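Side-chain contacts in thermospermine synthase (Medicago truncatula, PDB 6BQ6), which probably transfers an aminopropyl group from decarboxylated S-adenosylmethionine to spermidine, giving thermospermine and methylthioadenosine: residues V160-A164 / K165-E169; P185-G189 / P190-L194. All coordinates share one frame; numbering follows the deposited sequence.

Interaction 1: V160-A164 / K165-E169; sequences VINDA and KAELE
Asp163 caps the first turn of helix 164-169, which follows strand 157-161 of the Rossmann-like sheet after a short turn. An N-cap works by offering side-chain oxygen to a backbone N-H that the helix itself cannot satisfy, and here Asp163 OD2 accepts from Ala166 N at 3.0 Å, using its anti lone pair. The other oxygen, Asp163 OD1, is held by a salt bridge to Lys193, so both ends of the carboxylate are fixed. The tight part of the contact lies where Glu167 folds back toward the strand. Its chain bends about the CB-CG bond (chi2 64°), which brings OE1 to Asn162 ND2 at 2.8 Å in a bond that is nearly straight (172°). The amide donates within its own plane, while the carboxylate is turned 76° from it. Val160 CG1 lies against the same carboxylate, 3.6 Å from Glu167 CD, and OE2 is paired with Lys171. Cutting Glu167 back to an alanine is likely to cost the Asn162 amide this acceptor and Lys171 this carboxylate, and to open a gap beside Val160 CG1. Ala166 and Glu169 form the solvent side; the Lys165 NZ-Glu169 OE2 salt bridge reaches toward helix 197-204, where Thr203 also holds OE2. Asp163 and Ala164 belong to the adenosine site seen for this protein. Deeper in, Leu168 N donates to Ala164 O at 2.9 Å, and Leu168 CG rests 3.4 Å from that same oxygen.

Interaction 2: P185-G189 / P190-L194; sequences PIEGG and PCYKL
Tyr192 sets its ring obliquely against the backbone of Ile186 and Glu187, in the type II turn that precedes it. Its CD2 lies 3.5 Å from Glu187 N, and Glu187 CA makes an off-centre CH-pi contact, 4.2 Å from the Tyr192 ring centroid and 29° off the normal. Pro185 CB adds an apolar touch at Tyr192 CD2, 4.0 Å away. The Glu187 chain bends at chi2 and sets its carboxylate beside CZ and the hydroxyl of Tyr192, where OE1 lies 3.2 Å from Tyr192 OH; the carboxylate and ring planes are 50° apart. With CG anti to the backbone N (chi1 175°), the tyrosine ring is directed at the preceding turn.

That turn is set by its own backbone: Gly189 N donates to Ile186 O at 2.8 Å, closing a type II beta turn. Gly188 has a positive phi, at which a CB would jam against the preceding carbonyl oxygen, and a CB on Gly189 would clash with Ile186 CG1. Gly189 O receives a weak bond from Tyr192 N and a shorter one from a water, 2.8 Å away, that accepts in turn from Lys193 N. Farther out, Pro185 also packs on Tyr195 and Tyr316. The whole is a beta turn leading into a 3-10 segment, in the loop after strand 175-181 whose Pro190 and Cys191 belong to the adenosine site seen for this protein.

Interactions 1 and 2 lie in successive parts of the Rossmann-like domain, each following a parallel strand, and their centres are about 15 Å apart. Both are only partly buried: Ala164, Leu168, Pro185 and Tyr192 are buried, whereas Ala166, Glu169, Ile186, Glu187 and Pro190 are exposed. Interaction 1 joins a strand end to a helix start through charged and amide groups; interaction 2 sets an aromatic ring on an irregular turn with glycines, prolines and a water. They meet directly, Lys165 CB packing on Leu194 CD2 at 3.7 Å. The Asp163-Lys193 bridge joins two segments that contribute to the adenosine site, consistent with a shared pocket wall.

Interaction 1: V160-A164 / K165-E169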
# COMPACT_ATOMS: atom_id res chain seq x y z
N VAL B 160 -2.44 -5.99 -38.84
CA VAL B 160 -2.94 -4.75 -39.40
C VAL B 160 -3.04 -3.77 -38.26
O VAL B 160 -3.55 -4.11 -37.19
CB VAL B 160 -4.31 -4.92 -40.05
CG1 VAL B 160 -4.89 -3.57 -40.46
CG2 VAL B 160 -4.23 -5.83 -41.27
N ILE B 161 -2.52 -2.57 -38.46
CA ILE B 161 -2.62 -1.51 -37.46
C ILE B 161 -3.76 -0.59 -37.87
O ILE B 161 -3.63 0.20 -38.80
CB ILE B 161 -1.31 -0.72 -37.31
CG1 ILE B 161 -0.12 -1.70 -37.01
CG2 ILE B 161 -1.49 0.30 -36.18
CD1 ILE B 161 -0.28 -2.56 -35.77
N ASN B 162 -4.89 -0.73 -37.19
CA ASN B 162 -6.10 0.03 -37.51
C ASN B 162 -7.10 -0.14 -36.42
O ASN B 162 -6.99 -1.04 -35.55
CB ASN B 162 -6.66 -0.41 -38.90
CG ASN B 162 -7.50 0.67 -39.61
OD1 ASN B 162 -7.59 1.82 -39.16
ND2 ASN B 162 -8.15 0.28 -40.72
N ASP B 163 -8.06 0.77 -36.44
CA ASP B 163 -9.32 0.62 -35.73
C ASP B 163 -10.06 -0.55 -36.36
O ASP B 163 -10.21 -0.58 -37.57
CB ASP B 163 -10.14 1.88 -35.95
CG ASP B 163 -11.48 1.80 -35.30
OD1 ASP B 163 -11.54 1.99 -34.08
OD2 ASP B 163 -12.48 1.54 -35.99
N ALA B 164 -10.52 -1.50 -35.56
CA ALA B 164 -11.18 -2.70 -36.09
C ALA B 164 -12.48 -2.39 -36.84
O ALA B 164 -12.80 -3.07 -37.81
CB ALA B 164 -11.43 -3.72 -34.97
N LYS B 165 -13.25 -1.36 -36.42
CA LYS B 165 -14.48 -1.01 -37.14
C LYS B 165 -14.16 -0.52 -38.52
O LYS B 165 -14.79 -0.92 -39.49
CB LYS B 165 -15.34 0.05 -36.39
CG LYS B 165 -16.58 0.50 -37.15
CD LYS B 165 -17.38 1.53 -36.34
CE LYS B 165 -18.24 2.44 -37.21
NZ LYS B 165 -19.55 1.81 -37.50
N ALA B 166 -13.19 0.38 -38.61
CA ALA B 166 -12.74 0.88 -39.92
C ALA B 166 -12.22 -0.22 -40.80
O ALA B 166 -12.54 -0.27 -42.00
CB ALA B 166 -11.65 1.92 -39.71
N GLU B 167 -11.41 -1.11 -40.21
CA GLU B 167 -10.84 -2.23 -40.99
C GLU B 167 -11.89 -3.16 -41.55
O GLU B 167 -11.89 -3.45 -42.75
CB GLU B 167 -9.85 -3.02 -40.14
CG GLU B 167 -9.06 -4.04 -40.89
CD GLU B 167 -8.13 -3.46 -41.96
OE1 GLU B 167 -7.81 -2.26 -41.88
OE2 GLU B 167 -7.68 -4.25 -42.83
N LEU B 168 -12.84 -3.58 -40.71
CA LEU B 168 -13.92 -4.48 -41.15
C LEU B 168 -14.81 -3.82 -42.22
O LEU B 168 -15.16 -4.46 -43.21
CB LEU B 168 -14.77 -4.95 -39.99
CG LEU B 168 -14.08 -5.97 -39.05
CD1 LEU B 168 -14.83 -6.11 -37.74
CD2 LEU B 168 -13.96 -7.32 -39.73
N GLU B 169 -15.18 -2.56 -41.98
CA GLU B 169 -16.10 -1.85 -42.87
C GLU B 169 -15.49 -1.60 -44.22
O GLU B 169 -16.21 -1.58 -45.20
CB GLU B 169 -16.50 -0.50 -42.29
CG GLU B 169 -17.49 -0.69 -41.19
CD GLU B 169 -18.22 0.56 -40.78
OE1 GLU B 169 -17.62 1.67 -40.82
OE2 GLU B 169 -19.41 0.39 -40.37

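Interaction 2: P185-G189 / P190-L194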
# COMPACT_ATOMS: atom_id res chain seq x y z
N PRO B 185 -15.59 -2.30 -22.24
CA PRO B 185 -16.22 -1.07 -22.75
C PRO B 185 -16.36 -0.04 -21.64
O PRO B 185 -16.60 -0.37 -20.49
CB PRO B 185 -17.60 -1.55 -23.23
CG PRO B 185 -17.85 -2.83 -22.52
CD PRO B 185 -16.52 -3.45 -22.24
N ILE B 186 -16.19 1.21 -22.00
CA ILE B 186 -16.30 2.33 -21.07
C ILE B 186 -16.89 3.46 -21.92
O ILE B 186 -16.27 3.87 -22.90
CB ILE B 186 -14.91 2.68 -20.42
CG1 ILE B 186 -13.77 2.71 -21.46
CG2 ILE B 186 -14.52 1.64 -19.36
CD1 ILE B 186 -12.47 3.32 -20.97
N GLU B 187 -18.13 3.85 -21.65
CA GLU B 187 -18.76 5.00 -22.33
C GLU B 187 -17.73 6.12 -22.52
O GLU B 187 -17.23 6.66 -21.53
CB GLU B 187 -19.97 5.55 -21.56
CG GLU B 187 -20.94 6.29 -22.46
CD GLU B 187 -22.08 5.43 -22.97
OE1 GLU B 187 -22.28 4.31 -22.42
OE2 GLU B 187 -22.80 5.89 -23.89
N GLY B 188 -17.37 6.39 -23.77
CA GLY B 188 -16.37 7.43 -24.08
C GLY B 188 -14.94 6.98 -24.32
O GLY B 188 -14.12 7.82 -24.64
N GLY B 189 -14.61 5.69 -24.14
CA GLY B 189 -13.30 5.15 -24.56
C GLY B 189 -13.32 4.73 -26.03
O GLY B 189 -14.40 4.63 -26.62
N PRO B 190 -12.16 4.48 -26.65
CA PRO B 190 -12.05 4.12 -28.09
C PRO B 190 -12.54 2.67 -28.47
O PRO B 190 -12.93 2.42 -29.61
CB PRO B 190 -10.57 4.24 -28.35
CG PRO B 190 -9.94 3.82 -27.04
CD PRO B 190 -10.87 4.31 -25.96
N CYS B 191 -12.53 1.75 -27.51
CA CYS B 191 -13.11 0.40 -27.74
C CYS B 191 -14.59 0.34 -27.67
O CYS B 191 -15.16 -0.63 -28.12
CB CYS B 191 -12.59 -0.58 -26.68
SG CYS B 191 -10.85 -0.73 -26.89
N TYR B 192 -15.22 1.32 -27.02
CA TYR B 192 -16.60 1.23 -26.64
C TYR B 192 -17.48 0.92 -27.86
O TYR B 192 -18.42 0.13 -27.79
CB TYR B 192 -17.06 2.53 -25.97
CG TYR B 192 -18.51 2.50 -25.67
CD1 TYR B 192 -19.44 2.96 -26.60
CD2 TYR B 192 -18.98 1.96 -24.47
CE1 TYR B 192 -20.80 2.90 -26.35
CE2 TYR B 192 -20.34 1.93 -24.20
CZ TYR B 192 -21.24 2.38 -25.15
OH TYR B 192 -22.55 2.33 -24.93
N LYS B 193 -17.16 1.56 -28.97
CA LYS B 193 -17.98 1.38 -30.17
C LYS B 193 -18.01 -0.05 -30.70
O LYS B 193 -18.95 -0.43 -31.42
CB LYS B 193 -17.57 2.35 -31.26
CG LYS B 193 -16.19 2.13 -31.81
CD LYS B 193 -15.90 3.19 -32.84
CE LYS B 193 -14.60 2.91 -33.54
NZ LYS B 193 -13.47 3.45 -32.77
N LEU B 194 -17.00 -0.84 -30.34
CA LEU B 194 -16.91 -2.21 -30.79
C LEU B 194 -17.73 -3.19 -29.94
O LEU B 194 -17.62 -4.40 -30.12
CB LEU B 194 -15.45 -2.62 -30.85
CG LEU B 194 -14.57 -1.68 -31.68
CD1 LEU B 194 -13.07 -2.01 -31.55
CD2 LEU B 194 -14.93 -1.64 -33.11
O HOH W 1 -15.65 4.04 -29.02